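Local atomic coordinates of probable Brix domain-containing ribosomal biogenesis protein (Methanothermobacter thermautotrophicus, PDB entry 1W94), a protein that probably takes part in ribosome biogenesis, as a Brix-domain protein likely to bind ribosomal RNA. Residues S16-L21 against A49-R54; R23-R28 against N106-E111. One frame throughout, in Å; residues are numbered along the deposited sequence.

How the contacts relate
Both contacts use helix 12-25, which brings their centres to about 13 Å from each other. In contact 1 the middle of the helix, 16-21, lies on strand 48-54 of the mixed sheet; in contact 2 the end of the helix and the turn after it, 23-28, meet the end of helix 102-108. Along the chain the four segments alternate: 16-21, 23-28, 49-54, then 106-111. L21 and W27 pack against each other, with L21 CD2 4.3 Å from W27 CZ3, and so link the two. One helix is thereby tied to the sheet beside it and to the later part of the Brix domain, in a protein built by internal duplication.

Contact 1: residues S16-L21 against A49-R54; sequences SFSQRL and AVVSER
V51 projects from strand 48-54 toward helix segment 16-21, and its three side-chain carbons meet two consecutive residues there, F17 and S18. At the root of the branch, V51 CB lies 3.5 Å from S18 OG. CG1, anti to the backbone N (chi1 -177°), extends to the phenyl ring of F17, where it stands 4.1 Å from CE2 and about as far from CD2, approaching the ring at a slant; it also lies 3.8 Å from S18 OG. CG2, on the other arm of the fork, sits 3.4 Å from S18 OG and also comes near F17 CE2. The contact with the serine is van der Waals packing: its hydroxyl is hydrogen-bonded to the carbonyl oxygen of T14, one turn back in the same helix, so this buried polar atom is satisfied while its flank rests on the valine. Replacing the valine by an alanine takes away both methyls and is likely to leave a gap between the F17 ring and the S18 hydroxyl. Neighbours enclose the group further, with L4 of strand 3-6 and P58 of strand 57-64 touching V51, and F76 meeting the F17 ring. Helix 12-25 connects the parallel neighbours 3-6 and 28-29, and its packing on the adjoining strand 48-54 is that of a beta-alpha-beta crossover helix against its sheet.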
ATOM      1  N   SER A  16      -9.268   4.114   8.337  1.00 29.65           N
ATOM      2  CA  SER A  16      -8.331   3.526   9.266  1.00 29.95           C
ATOM      3  C   SER A  16      -7.217   2.814   8.533  1.00 28.98           C
ATOM      4  O   SER A  16      -6.029   3.000   8.845  1.00 28.30           O
ATOM      5  CB  SER A  16      -9.060   2.521  10.143  1.00 30.15           C
ATOM      6  OG  SER A  16      -9.786   3.200  11.135  1.00 34.69           O
ATOM      7  N   PHE A  17      -7.609   1.964   7.585  1.00 28.05           N
ATOM      8  CA  PHE A  17      -6.651   1.252   6.773  1.00 27.67           C
ATOM      9  C   PHE A  17      -5.683   2.207   6.084  1.00 27.93           C
ATOM     10  O   PHE A  17      -4.466   1.986   6.108  1.00 28.34           O
ATOM     11  CB  PHE A  17      -7.323   0.400   5.697  1.00 27.51           C
ATOM     12  CG  PHE A  17      -6.334  -0.149   4.687  1.00 27.62           C
ATOM     13  CD1 PHE A  17      -5.523  -1.251   5.013  1.00 25.78           C
ATOM     14  CD2 PHE A  17      -6.175   0.460   3.432  1.00 29.30           C
ATOM     15  CE1 PHE A  17      -4.603  -1.738   4.118  1.00 25.52           C
ATOM     16  CE2 PHE A  17      -5.239  -0.026   2.509  1.00 25.08           C
ATOM     17  CZ  PHE A  17      -4.443  -1.126   2.861  1.00 26.62           C
ATOM     18  N   SER A  18      -6.224   3.235   5.439  1.00 26.66           N
ATOM     19  CA  SER A  18      -5.412   4.087   4.564  1.00 27.43           C
ATOM     20  C   SER A  18      -4.498   4.993   5.374  1.00 27.74           C
ATOM     21  O   SER A  18      -3.343   5.181   5.010  1.00 27.33           O
ATOM     22  CB  SER A  18      -6.286   4.923   3.615  1.00 27.65           C
ATOM     23  OG  SER A  18      -7.010   4.066   2.761  1.00 28.35           O
ATOM     24  N   GLN A  19      -5.015   5.499   6.497  1.00 27.81           N
ATOM     25  CA  GLN A  19      -4.189   6.263   7.416  1.00 29.59           C
ATOM     26  C   GLN A  19      -3.036   5.401   7.965  1.00 28.99           C
ATOM     27  O   GLN A  19      -1.884   5.839   7.964  1.00 28.73           O
ATOM     28  CB  GLN A  19      -5.033   6.856   8.537  1.00 29.30           C
ATOM     29  CG  GLN A  19      -5.989   7.974   8.060  1.00 32.78           C
ATOM     30  CD  GLN A  19      -6.901   8.513   9.157  1.00 32.65           C
ATOM     31  OE1 GLN A  19      -7.055   9.727   9.298  1.00 38.36           O
ATOM     32  NE2 GLN A  19      -7.497   7.618   9.948  1.00 36.00           N
ATOM     33  N   ARG A  20      -3.350   4.197   8.447  1.00 28.82           N
ATOM     34  CA  ARG A  20      -2.327   3.219   8.850  1.00 29.19           C
ATOM     35  C   ARG A  20      -1.261   2.983   7.773  1.00 28.26           C
ATOM     36  O   ARG A  20      -0.075   3.016   8.057  1.00 27.24           O
ATOM     37  CB  ARG A  20      -2.971   1.873   9.107  1.00 29.41           C
ATOM     38  CG  ARG A  20      -3.365   1.593  10.534  1.00 35.31           C
ATOM     39  CD  ARG A  20      -2.449   0.492  11.095  1.00 39.63           C
ATOM     40  NE  ARG A  20      -2.449   0.617  12.540  1.00 43.11           N
ATOM     41  CZ  ARG A  20      -3.112  -0.181  13.362  1.00 43.38           C
ATOM     42  NH1 ARG A  20      -3.057   0.058  14.658  1.00 44.88           N
ATOM     43  NH2 ARG A  20      -3.808  -1.211  12.900  1.00 44.72           N
ATOM     44  N   LEU A  21      -1.697   2.668   6.547  1.00 27.55           N
ATOM     45  CA  LEU A  21      -0.755   2.332   5.477  1.00 26.91           C
ATOM     46  C   LEU A  21       0.152   3.509   5.166  1.00 27.62           C
ATOM     47  O   LEU A  21       1.369   3.340   4.941  1.00 25.88           O
ATOM     48  CB  LEU A  21      -1.509   1.899   4.227  1.00 26.39           C
ATOM     49  CG  LEU A  21      -0.695   1.626   2.973  1.00 27.89           C
ATOM     50  CD1 LEU A  21       0.199   0.349   3.090  1.00 26.60           C
ATOM     51  CD2 LEU A  21      -1.658   1.535   1.750  1.00 28.44           C
ATOM     52  N   ALA A  49      -1.275   7.411  -4.844  1.00 25.98           N
ATOM     53  CA  ALA A  49      -2.017   6.160  -4.733  1.00 26.03           C
ATOM     54  C   ALA A  49      -3.408   6.483  -4.166  1.00 26.72           C
ATOM     55  O   ALA A  49      -3.541   7.310  -3.221  1.00 26.27           O
ATOM     56  CB  ALA A  49      -1.304   5.174  -3.784  1.00 27.34           C
ATOM     57  N   VAL A  50      -4.423   5.832  -4.744  1.00 25.58           N
ATOM     58  CA  VAL A  50      -5.807   5.960  -4.308  1.00 26.70           C
ATOM     59  C   VAL A  50      -6.295   4.578  -3.821  1.00 26.94           C
ATOM     60  O   VAL A  50      -6.287   3.610  -4.579  1.00 26.60           O
ATOM     61  CB  VAL A  50      -6.725   6.490  -5.444  1.00 26.44           C
ATOM     62  CG1 VAL A  50      -8.116   6.764  -4.918  1.00 28.44           C
ATOM     63  CG2 VAL A  50      -6.160   7.767  -6.028  1.00 25.23           C
ATOM     64  N   VAL A  51      -6.693   4.498  -2.551  1.00 26.83           N
ATOM     65  CA  VAL A  51      -7.353   3.300  -2.063  1.00 27.51           C
ATOM     66  C   VAL A  51      -8.837   3.451  -2.343  1.00 27.72           C
ATOM     67  O   VAL A  51      -9.503   4.318  -1.751  1.00 27.95           O
ATOM     68  CB  VAL A  51      -7.130   3.054  -0.551  1.00 27.53           C
ATOM     69  CG1 VAL A  51      -7.805   1.695  -0.117  1.00 28.23           C
ATOM     70  CG2 VAL A  51      -5.613   3.108  -0.186  1.00 29.43           C
ATOM     71  N   SER A  52      -9.359   2.618  -3.228  1.00 28.18           N
ATOM     72  CA  SER A  52     -10.805   2.575  -3.450  1.00 29.85           C
ATOM     73  C   SER A  52     -11.454   1.340  -2.809  1.00 30.45           C
ATOM     74  O   SER A  52     -10.761   0.370  -2.466  1.00 29.12           O
ATOM     75  CB  SER A  52     -11.160   2.695  -4.957  1.00 29.93           C
ATOM     76  OG  SER A  52     -10.449   1.741  -5.726  1.00 31.60           O
ATOM     77  N   GLU A  53     -12.776   1.405  -2.630  1.00 30.91           N
ATOM     78  CA  GLU A  53     -13.544   0.348  -1.990  1.00 33.24           C
ATOM     79  C   GLU A  53     -14.574  -0.269  -2.900  1.00 33.92           C
ATOM     80  O   GLU A  53     -14.962   0.316  -3.910  1.00 35.53           O
ATOM     81  CB  GLU A  53     -14.346   0.843  -0.793  1.00 32.97           C
ATOM     82  CG  GLU A  53     -14.007   2.171  -0.210  1.00 34.04           C
ATOM     83  CD  GLU A  53     -15.122   2.627   0.740  1.00 33.83           C
ATOM     84  OE1 GLU A  53     -16.202   2.979   0.241  1.00 37.88           O
ATOM     85  OE2 GLU A  53     -14.920   2.622   1.968  1.00 28.88           O
ATOM     86  N   ARG A  54     -15.028  -1.448  -2.511  1.00 33.84           N
ATOM     87  CA  ARG A  54     -16.286  -1.986  -2.987  1.00 33.82           C
ATOM     88  C   ARG A  54     -17.037  -2.400  -1.731  1.00 32.19           C
ATOM     89  O   ARG A  54     -16.480  -3.111  -0.889  1.00 31.07           O
ATOM     90  CB  ARG A  54     -16.060  -3.229  -3.855  1.00 34.32           C
ATOM     91  CG  ARG A  54     -15.142  -3.092  -5.053  1.00 36.98           C
ATOM     92  CD  ARG A  54     -14.916  -4.498  -5.690  1.00 37.45           C
TER

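Contact 2: residues R23-R28 against N106-E111; sequences RIMGWR and NLMGLE
Two selenomethionines, M25 and M108, meet where two helices end, the selenium of M25 lying 4.0 Å from the terminal methyl CE of M108. Their side chains run across each other at about a right angle. M25 is curled, with bends at chi2 (-50°) and chi3 (-55°), and these bends turn its own methyl away from M108 CE and toward L110, where M25 CE is 3.7 Å from L110 CD2. The same methyl stands 3.8 Å from the backbone oxygen of M108. That oxygen also faces the indole of W27: M108 O lies in the ring plane at its edge, 3.6 Å from CZ2, a close approach to a carbon and not a conventional hydrogen bond. A face of the indole is occupied from within its own segment, for M25 CB sits 3.3 Å above the ring plane, over the centre.

Both ends are Schellman motifs, each closed by a glycine of positive phi that directly follows the selenomethionine. At G26 the turn is made by W27 N bonding back to the oxygen of S22, together with a weak bond from G26 N to R23 O. At G109 the nitrogen makes a weak bond to N106 O. After these turns W27 and L110, each next to its glycine, both join the contact. The guanidinium of R71 bonds to the carbonyl oxygens of N106 and L107 at the end of helix 102-108. W121 of strand 120-124 touches both M25 and L110, and M133 of strand 131-136 packs against M108 and L110.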
ATOM      1  N   ARG A  23       1.094   5.973   7.131  1.00 28.64           N
ATOM      2  CA  ARG A  23       2.049   6.040   8.212  1.00 28.94           C
ATOM      3  C   ARG A  23       3.143   5.006   8.036  1.00 27.19           C
ATOM      4  O   ARG A  23       4.301   5.334   8.194  1.00 26.40           O
ATOM      5  CB  ARG A  23       1.370   5.825   9.571  1.00 30.10           C
ATOM      6  CG  ARG A  23       0.827   7.072  10.182  1.00 36.20           C
ATOM      7  CD  ARG A  23      -0.589   6.854  10.771  1.00 46.29           C
ATOM      8  NE  ARG A  23      -0.619   6.702  12.227  1.00 51.77           N
ATOM      9  CZ  ARG A  23      -0.363   7.691  13.089  1.00 55.41           C
ATOM     10  NH1 ARG A  23      -0.031   8.903  12.647  1.00 56.86           N
ATOM     11  NH2 ARG A  23      -0.412   7.468  14.405  1.00 56.14           N
ATOM     12  N   ILE A  24       2.767   3.764   7.727  1.00 26.23           N
ATOM     13  CA  ILE A  24       3.739   2.666   7.561  1.00 25.33           C
ATOM     14  C   ILE A  24       4.753   2.985   6.444  1.00 25.65           C
ATOM     15  O   ILE A  24       5.967   2.770   6.585  1.00 25.85           O
ATOM     16  CB  ILE A  24       2.998   1.353   7.232  1.00 24.83           C
ATOM     17  CG1 ILE A  24       2.326   0.766   8.488  1.00 26.28           C
ATOM     18  CG2 ILE A  24       3.945   0.318   6.589  1.00 25.36           C
ATOM     19  CD1 ILE A  24       1.253  -0.288   8.118  1.00 26.26           C
HETATM   20  N   MSE A  25       4.227   3.469   5.324  1.00 25.84           N
HETATM   21  CA  MSE A  25       5.007   3.853   4.139  1.00 26.17           C
HETATM   22  C   MSE A  25       5.754   5.188   4.247  1.00 26.52           C
HETATM   23  O   MSE A  25       6.698   5.417   3.489  1.00 26.73           O
HETATM   24  CB  MSE A  25       4.062   3.905   2.920  1.00 26.10           C
HETATM   25  CG  MSE A  25       3.472   2.548   2.516  1.00 28.90           C
HETATM   26 SE   MSE A  25       4.837   1.072   2.325  1.00 38.94          SE
HETATM   27  CE  MSE A  25       6.120   1.917   0.979  1.00 32.30           C
ATOM     28  N   GLY A  26       5.337   6.060   5.165  1.00 26.96           N
ATOM     29  CA  GLY A  26       5.808   7.466   5.193  1.00 27.55           C
ATOM     30  C   GLY A  26       5.315   8.248   3.963  1.00 28.01           C
ATOM     31  O   GLY A  26       5.976   9.150   3.492  1.00 27.78           O
ATOM     32  N   TRP A  27       4.156   7.875   3.436  1.00 27.68           N
ATOM     33  CA  TRP A  27       3.516   8.618   2.350  1.00 29.04           C
ATOM     34  C   TRP A  27       2.662   9.732   2.977  1.00 29.91           C
ATOM     35  O   TRP A  27       2.130   9.539   4.052  1.00 30.43           O
ATOM     36  CB  TRP A  27       2.621   7.694   1.541  1.00 28.15           C
ATOM     37  CG  TRP A  27       3.357   6.636   0.743  1.00 28.45           C
ATOM     38  CD1 TRP A  27       4.678   6.652   0.359  1.00 29.04           C
ATOM     39  CD2 TRP A  27       2.790   5.453   0.181  1.00 26.58           C
ATOM     40  NE1 TRP A  27       4.964   5.525  -0.379  1.00 28.93           N
ATOM     41  CE2 TRP A  27       3.825   4.773  -0.505  1.00 26.03           C
ATOM     42  CE3 TRP A  27       1.507   4.879   0.213  1.00 28.21           C
ATOM     43  CZ2 TRP A  27       3.616   3.568  -1.176  1.00 26.38           C
ATOM     44  CZ3 TRP A  27       1.297   3.663  -0.450  1.00 29.42           C
ATOM     45  CH2 TRP A  27       2.349   3.022  -1.137  1.00 28.37           C
ATOM     46  N   ARG A  28       2.552  10.894   2.348  1.00 30.56           N
ATOM     47  CA  ARG A  28       1.636  11.915   2.878  1.00 31.78           C
ATOM     48  C   ARG A  28       0.157  11.536   2.664  1.00 31.79           C
ATOM     49  O   ARG A  28      -0.241  11.191   1.548  1.00 32.05           O
ATOM     50  CB  ARG A  28       1.927  13.268   2.249  1.00 32.09           C
ATOM     51  CG  ARG A  28       0.806  14.262   2.456  1.00 33.69           C
ATOM     52  CD  ARG A  28       1.324  15.673   2.321  1.00 38.33           C
ATOM     53  NE  ARG A  28       1.468  16.093   0.933  1.00 38.49           N
ATOM     54  CZ  ARG A  28       0.616  16.906   0.306  1.00 41.36           C
ATOM     55  NH1 ARG A  28      -0.464  17.366   0.947  1.00 38.59           N
ATOM     56  NH2 ARG A  28       0.840  17.248  -0.968  1.00 38.79           N
ATOM     57  N   ASN A 106       7.528  -2.612  -7.748  1.00 29.70           N
ATOM     58  CA  ASN A 106       7.645  -1.434  -8.594  1.00 30.52           C
ATOM     59  C   ASN A 106       6.562  -0.405  -8.299  1.00 30.60           C
ATOM     60  O   ASN A 106       6.867   0.785  -8.148  1.00 30.92           O
ATOM     61  CB  ASN A 106       7.680  -1.840 -10.080  1.00 30.48           C
ATOM     62  CG  ASN A 106       9.005  -2.479 -10.471  1.00 33.84           C
ATOM     63  OD1 ASN A 106      10.073  -2.093  -9.971  1.00 34.79           O
ATOM     64  ND2 ASN A 106       8.950  -3.446 -11.375  1.00 35.87           N
ATOM     65  N   LEU A 107       5.314  -0.863  -8.149  1.00 29.98           N
ATOM     66  CA  LEU A 107       4.199   0.043  -7.880  1.00 30.00           C
ATOM     67  C   LEU A 107       4.398   0.775  -6.552  1.00 30.99           C
ATOM     68  O   LEU A 107       4.254   1.984  -6.468  1.00 30.50           O
ATOM     69  CB  LEU A 107       2.880  -0.732  -7.836  1.00 29.67           C
ATOM     70  CG  LEU A 107       2.390  -1.204  -9.215  1.00 28.61           C
ATOM     71  CD1 LEU A 107       1.147  -2.095  -9.013  1.00 26.44           C
ATOM     72  CD2 LEU A 107       2.111  -0.013 -10.125  1.00 21.94           C
HETATM   73  N   MSE A 108       4.769   0.035  -5.523  1.00 32.03           N
HETATM   74  CA  MSE A 108       4.854   0.595  -4.182  1.00 35.70           C
HETATM   75  C   MSE A 108       6.185   1.255  -3.877  1.00 33.12           C
HETATM   76  O   MSE A 108       6.351   1.826  -2.787  1.00 33.33           O
HETATM   77  CB  MSE A 108       4.559  -0.487  -3.155  1.00 34.15           C
HETATM   78  CG  MSE A 108       3.103  -0.874  -3.218  1.00 39.21           C
HETATM   79 SE   MSE A 108       2.692  -2.246  -2.016  1.00 49.95          SE
HETATM   80  CE  MSE A 108       2.844  -1.268  -0.219  1.00 46.29           C
ATOM     81  N   GLY A 109       7.111   1.168  -4.819  1.00 30.65           N
ATOM     82  CA  GLY A 109       8.416   1.787  -4.682  1.00 30.47           C
ATOM     83  C   GLY A 109       9.266   1.091  -3.628  1.00 29.92           C
ATOM     84  O   GLY A 109       9.993   1.749  -2.909  1.00 30.27           O
ATOM     85  N   LEU A 110       9.174  -0.231  -3.521  1.00 27.64           N
ATOM     86  CA  LEU A 110       9.959  -0.938  -2.504  1.00 28.05           C
ATOM     87  C   LEU A 110      11.370  -1.220  -3.012  1.00 27.94           C
ATOM     88  O   LEU A 110      11.549  -1.439  -4.188  1.00 28.77           O
ATOM     89  CB  LEU A 110       9.258  -2.235  -2.110  1.00 25.91           C
ATOM     90  CG  LEU A 110       7.814  -2.022  -1.689  1.00 26.54           C
ATOM     91  CD1 LEU A 110       7.235  -3.364  -1.331  1.00 29.38           C
ATOM     92  CD2 LEU A 110       7.736  -1.061  -0.474  1.00 23.41           C
ATOM     93  N   GLU A 111      12.376  -1.199  -2.145  1.00 29.04           N
ATOM     94  CA  GLU A 111      13.722  -1.616  -2.564  1.00 30.64           C
ATOM     95  C   GLU A 111      14.080  -2.902  -1.868  1.00 30.59           C
ATOM     96  O   GLU A 111      13.804  -3.074  -0.674  1.00 29.90           O
ATOM     97  CB  GLU A 111      14.783  -0.550  -2.279  1.00 30.79           C
ATOM     98  CG  GLU A 111      14.538   0.270  -0.992  1.00 33.71           C
TER